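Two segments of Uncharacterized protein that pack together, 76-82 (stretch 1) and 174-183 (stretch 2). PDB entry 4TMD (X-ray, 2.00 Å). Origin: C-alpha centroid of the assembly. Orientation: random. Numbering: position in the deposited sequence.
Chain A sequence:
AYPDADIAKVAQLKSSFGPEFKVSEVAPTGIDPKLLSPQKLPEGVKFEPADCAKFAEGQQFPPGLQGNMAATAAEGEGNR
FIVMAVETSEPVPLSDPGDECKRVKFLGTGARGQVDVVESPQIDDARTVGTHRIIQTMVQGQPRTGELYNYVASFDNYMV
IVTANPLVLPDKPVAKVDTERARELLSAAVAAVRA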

ATOM      1  N   GLY A  76     -15.286  -4.823  -4.697  1.00 21.15           N
ATOM      2  CA  GLY A  76     -16.323  -4.668  -5.706  1.00 19.88           C
ATOM      3  C   GLY A  76     -15.743  -4.205  -7.028  1.00 26.66           C
ATOM      4  O   GLY A  76     -14.610  -3.740  -7.061  1.00 23.41           O
ATOM      5  N   GLU A  77     -16.522  -4.315  -8.105  1.00 23.05           N
ATOM      6  CA  GLU A  77     -16.054  -4.030  -9.459  1.00 22.41           C
ATOM      7  C   GLU A  77     -14.751  -4.789  -9.767  1.00 24.73           C
ATOM      8  O   GLU A  77     -13.873  -4.274 -10.449  1.00 28.44           O
ATOM      9  CB  GLU A  77     -15.847  -2.521  -9.663  1.00 26.97           C
ATOM     10  CG  GLU A  77     -17.124  -1.663  -9.597  1.00 37.62           C
ATOM     11  CD  GLU A  77     -17.965  -1.721 -10.877  1.00 48.33           C
ATOM     12  OE1 GLU A  77     -17.428  -2.119 -11.936  1.00 58.83           O
ATOM     13  OE2 GLU A  77     -19.166  -1.364 -10.821  1.00 52.42           O
ATOM     14  N   GLY A  78     -14.619  -5.995  -9.231  1.00 17.08           N
ATOM     15  CA  GLY A  78     -13.468  -6.830  -9.524  1.00 22.57           C
ATOM     16  C   GLY A  78     -12.180  -6.421  -8.832  1.00 21.44           C
ATOM     17  O   GLY A  78     -11.114  -6.975  -9.114  1.00 16.67           O
ATOM     18  N   ASN A  79     -12.267  -5.436  -7.940  1.00 18.50           N
ATOM     19  CA  ASN A  79     -11.102  -4.962  -7.191  1.00 19.44           C
ATOM     20  C   ASN A  79     -11.308  -5.035  -5.695  1.00 18.22           C
ATOM     21  O   ASN A  79     -12.433  -5.025  -5.222  1.00 18.08           O
ATOM     22  CB  ASN A  79     -10.773  -3.511  -7.538  1.00 19.63           C
ATOM     23  CG  ASN A  79     -10.172  -3.347  -8.908  1.00 26.01           C
ATOM     24  OD1 ASN A  79      -9.817  -2.240  -9.293  1.00 25.26           O
ATOM     25  ND2 ASN A  79     -10.052  -4.439  -9.656  1.00 24.04           N
ATOM     26  N   ARG A  80     -10.204  -5.075  -4.960  1.00 15.06           N
ATOM     27  CA  ARG A  80     -10.196  -4.800  -3.537  1.00 19.25           C
ATOM     28  C   ARG A  80      -9.324  -3.564  -3.274  1.00 18.29           C
ATOM     29  O   ARG A  80      -8.205  -3.464  -3.789  1.00 15.90           O
ATOM     30  CB  ARG A  80      -9.667  -6.000  -2.760  1.00 15.49           C
ATOM     31  CG  ARG A  80      -9.408  -5.789  -1.238  1.00 22.53           C
ATOM     32  CD  ARG A  80      -8.767  -7.075  -0.695  1.00 33.21           C
ATOM     33  NE  ARG A  80      -8.271  -6.994   0.675  1.00 57.67           N
ATOM     34  CZ  ARG A  80      -7.952  -8.058   1.414  1.00 64.54           C
ATOM     35  NH1 ARG A  80      -8.090  -9.281   0.914  1.00 70.01           N
ATOM     36  NH2 ARG A  80      -7.505  -7.909   2.657  1.00 56.87           N
ATOM     37  N   PHE A  81      -9.844  -2.640  -2.468  1.00 15.88           N
ATOM     38  CA  PHE A  81      -9.087  -1.475  -2.000  1.00 19.97           C
ATOM     39  C   PHE A  81      -8.964  -1.514  -0.496  1.00 18.75           C
ATOM     40  O   PHE A  81      -9.964  -1.681   0.200  1.00 17.14           O
ATOM     41  CB  PHE A  81      -9.765  -0.164  -2.422  1.00 20.30           C
ATOM     42  CG  PHE A  81      -9.949  -0.038  -3.893  1.00 22.57           C
ATOM     43  CD1 PHE A  81      -8.945   0.495  -4.690  1.00 16.46           C
ATOM     44  CD2 PHE A  81     -11.124  -0.480  -4.495  1.00 19.49           C
ATOM     45  CE1 PHE A  81      -9.111   0.589  -6.057  1.00 15.32           C
ATOM     46  CE2 PHE A  81     -11.289  -0.395  -5.866  1.00 19.51           C
ATOM     47  CZ  PHE A  81     -10.282   0.143  -6.652  1.00 17.31           C
ATOM     48  N   ILE A  82      -7.744  -1.380   0.008  1.00 14.18           N
ATOM     49  CA  ILE A  82      -7.533  -1.239   1.449  1.00 15.90           C
ATOM     50  C   ILE A  82      -6.900   0.109   1.746  1.00 15.67           C
ATOM     51  O   ILE A  82      -5.818   0.411   1.238  1.00 16.28           O
ATOM     52  CB  ILE A  82      -6.626  -2.334   2.002  1.00 16.11           C
ATOM     53  CG1 ILE A  82      -7.211  -3.708   1.692  1.00 26.53           C
ATOM     54  CG2 ILE A  82      -6.417  -2.140   3.533  1.00 20.44           C
ATOM     55  CD1 ILE A  82      -6.288  -4.840   2.033  1.00 26.84           C
ATOM     56  N   VAL A 174     -10.270 -12.161 -14.437  1.00 35.32           N
ATOM     57  CA  VAL A 174      -9.612 -11.140 -13.646  1.00 33.53           C
ATOM     58  C   VAL A 174      -9.941  -9.763 -14.212  1.00 32.15           C
ATOM     59  O   VAL A 174     -10.050  -9.586 -15.426  1.00 37.91           O
ATOM     60  CB  VAL A 174      -8.085 -11.363 -13.618  1.00 38.29           C
ATOM     61  CG1 VAL A 174      -7.540 -11.445 -15.032  1.00 39.37           C
ATOM     62  CG2 VAL A 174      -7.384 -10.267 -12.832  1.00 46.87           C
ATOM     63  N   ALA A 175     -10.144  -8.791 -13.332  1.00 29.35           N
ATOM     64  CA  ALA A 175     -10.355  -7.432 -13.779  1.00 27.26           C
ATOM     65  C   ALA A 175      -9.056  -6.663 -13.658  1.00 21.63           C
ATOM     66  O   ALA A 175      -8.173  -7.036 -12.881  1.00 26.73           O
ATOM     67  CB  ALA A 175     -11.458  -6.754 -12.967  1.00 29.07           C
ATOM     68  N   LYS A 176      -8.950  -5.595 -14.436  1.00 25.69           N
ATOM     69  CA  LYS A 176      -7.861  -4.639 -14.327  1.00 27.36           C
ATOM     70  C   LYS A 176      -8.031  -3.822 -13.045  1.00 26.70           C
ATOM     71  O   LYS A 176      -9.157  -3.517 -12.658  1.00 19.19           O
ATOM     72  CB  LYS A 176      -7.862  -3.722 -15.542  1.00 25.00           C
ATOM     73  CG  LYS A 176      -6.551  -3.048 -15.845  1.00 42.45           C
ATOM     74  CD  LYS A 176      -6.666  -2.200 -17.110  1.00 40.45           C
ATOM     75  CE  LYS A 176      -5.301  -1.632 -17.510  1.00 48.25           C
ATOM     76  NZ  LYS A 176      -4.669  -2.350 -18.665  1.00 35.99           N
ATOM     77  N   VAL A 177      -6.925  -3.466 -12.395  1.00 25.62           N
ATOM     78  CA  VAL A 177      -6.977  -2.578 -11.234  1.00 22.17           C
ATOM     79  C   VAL A 177      -7.322  -1.137 -11.636  1.00 21.79           C
ATOM     80  O   VAL A 177      -6.709  -0.589 -12.552  1.00 17.01           O
ATOM     81  CB  VAL A 177      -5.629  -2.564 -10.474  1.00 28.51           C
ATOM     82  CG1 VAL A 177      -5.692  -1.594  -9.296  1.00 17.79           C
ATOM     83  CG2 VAL A 177      -5.257  -3.965  -9.999  1.00 25.91           C
ATOM     84  N   ASP A 178      -8.287  -0.531 -10.941  1.00 20.02           N
ATOM     85  CA  ASP A 178      -8.613   0.896 -11.101  1.00 20.19           C
ATOM     86  C   ASP A 178      -7.598   1.738 -10.305  1.00 18.01           C
ATOM     87  O   ASP A 178      -7.865   2.121  -9.165  1.00 13.54           O
ATOM     88  CB  ASP A 178     -10.046   1.178 -10.616  1.00 18.60           C
ATOM     89  CG  ASP A 178     -10.544   2.567 -10.987  1.00 24.29           C
ATOM     90  OD1 ASP A 178      -9.722   3.458 -11.307  1.00 19.61           O
ATOM     91  OD2 ASP A 178     -11.782   2.769 -10.951  1.00 27.12           O
ATOM     92  N   THR A 179      -6.439   2.014 -10.904  1.00 16.52           N
ATOM     93  CA  THR A 179      -5.380   2.765 -10.227  1.00 15.08           C
ATOM     94  C   THR A 179      -5.753   4.224 -10.046  1.00 16.64           C
ATOM     95  O   THR A 179      -5.265   4.893  -9.142  1.00 14.98           O
ATOM     96  CB  THR A 179      -4.045   2.701 -10.995  1.00 18.25           C
ATOM     97  OG1 THR A 179      -4.215   3.288 -12.287  1.00 18.24           O
ATOM     98  CG2 THR A 179      -3.560   1.243 -11.150  1.00 17.22           C
ATOM     99  N   GLU A 180      -6.595   4.730 -10.936  1.00 18.32           N
ATOM    100  CA  GLU A 180      -7.103   6.085 -10.792  1.00 17.98           C
ATOM    101  C   GLU A 180      -7.849   6.220  -9.460  1.00 15.22           C
ATOM    102  O   GLU A 180      -7.617   7.149  -8.693  1.00 19.54           O
ATOM    103  CB  GLU A 180      -8.020   6.442 -11.969  1.00 19.41           C
ATOM    104  CG  GLU A 180      -8.527   7.869 -11.926  1.00 30.70           C
ATOM    105  CD  GLU A 180      -9.470   8.183 -13.072  1.00 38.42           C
ATOM    106  OE1 GLU A 180     -10.374   7.360 -13.353  1.00 38.20           O
ATOM    107  OE2 GLU A 180      -9.303   9.252 -13.691  1.00 40.41           O
ATOM    108  N   ARG A 181      -8.747   5.288  -9.183  1.00 16.14           N
ATOM    109  CA  ARG A 181      -9.478   5.297  -7.914  1.00 16.78           C
ATOM    110  C   ARG A 181      -8.557   5.120  -6.700  1.00 19.73           C
ATOM    111  O   ARG A 181      -8.744   5.768  -5.668  1.00 14.94           O
ATOM    112  CB  ARG A 181     -10.523   4.199  -7.906  1.00 17.83           C
ATOM    113  CG  ARG A 181     -11.508   4.298  -6.752  1.00 25.03           C
ATOM    114  CD  ARG A 181     -12.487   3.109  -6.816  1.00 35.61           C
ATOM    115  NE  ARG A 181     -13.784   3.460  -6.260  1.00 39.10           N
ATOM    116  CZ  ARG A 181     -14.937   3.328  -6.897  1.00 35.76           C
ATOM    117  NH1 ARG A 181     -14.976   2.821  -8.129  1.00 35.40           N
ATOM    118  NH2 ARG A 181     -16.055   3.691  -6.290  1.00 44.03           N
ATOM    119  N   ALA A 182      -7.580   4.219  -6.813  1.00 14.07           N
ATOM    120  CA  ALA A 182      -6.596   4.054  -5.741  1.00 14.13           C
ATOM    121  C   ALA A 182      -5.894   5.379  -5.449  1.00 10.75           C
ATOM    122  O   ALA A 182      -5.743   5.752  -4.301  1.00 13.03           O
ATOM    123  CB  ALA A 182      -5.560   2.983  -6.104  1.00 10.63           C
ATOM    124  N   ARG A 183      -5.439   6.078  -6.482  1.00 13.12           N
ATOM    125  CA  ARG A 183      -4.715   7.330  -6.251  1.00 18.61           C
ATOM    126  C   ARG A 183      -5.637   8.390  -5.634  1.00 20.68           C
ATOM    127  O   ARG A 183      -5.229   9.151  -4.754  1.00 14.79           O
ATOM    128  CB  ARG A 183      -4.083   7.846  -7.551  1.00 14.49           C
ATOM    129  CG  ARG A 183      -2.934   6.954  -8.082  1.00 13.50           C
ATOM    130  CD  ARG A 183      -2.198   7.608  -9.241  1.00 23.70           C
ATOM    131  NE  ARG A 183      -3.106   7.995 -10.319  1.00 29.89           N
ATOM    132  CZ  ARG A 183      -3.379   7.247 -11.385  1.00 35.06           C
ATOM    133  NH1 ARG A 183      -2.803   6.060 -11.536  1.00 27.65           N
ATOM    134  NH2 ARG A 183      -4.231   7.684 -12.306  1.00 34.21           N
TER
HETATM  135  O   HOH W   1     -10.834  -9.342 -10.429  1.00 26.41           O

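A single side-chain amide, that of N79, makes both direct hydrogen bonds between the two stretches, mimicking the pairing of a neighbouring backbone. Its OD1 accepts from D178 N at 2.8 Å and nearly linear geometry (171°), while its ND2 donates to K176 O at 3.3 Å, so donor and acceptor of one planar group read the backbone on both sides of V177. The second amide hydrogen is used at home: N79 ND2 also donates to G78 O at 2.8 Å, which helps fix the orientation of the amide.

N79 ends a type I' turn that begins at G76 and opens the strand of stretch 1; the turn is closed by G76 N to N79 O (2.9 Å) and N79 N to G76 O (3.0 Å). The turn brings G78 against the loop of stretch 2, with G78 CA 5.3 Å from A175 CA. Glycine suits the site twice over: its phi is positive, and a CB here would lie 2.6 Å from A175 CB, a clash. A175 CB rests 3.9 Å from G78 O. One water ties the same backbones together, donating to G78 O at 2.7 Å and accepting from A175 N at 3.0 Å.

Further along, the loop becomes a helix. D178 is its N-cap, with D178 OD1 accepting from R181 N at 3.0 Å; thus the residue whose amide is held by N79 also satisfies a free amide of the first turn. F81, two residues beyond N79, packs its ring against this helix start. D178 O approaches the ring edge, 3.7 Å from F81 CE1, and the aliphatic part of R181 comes equally near, CD to F81 CZ at 3.7 Å. A182 adds a looser apolar contact, its CB 4.3 Å from F81 CE1. In all, 324 Å² is buried, summed over both stretches.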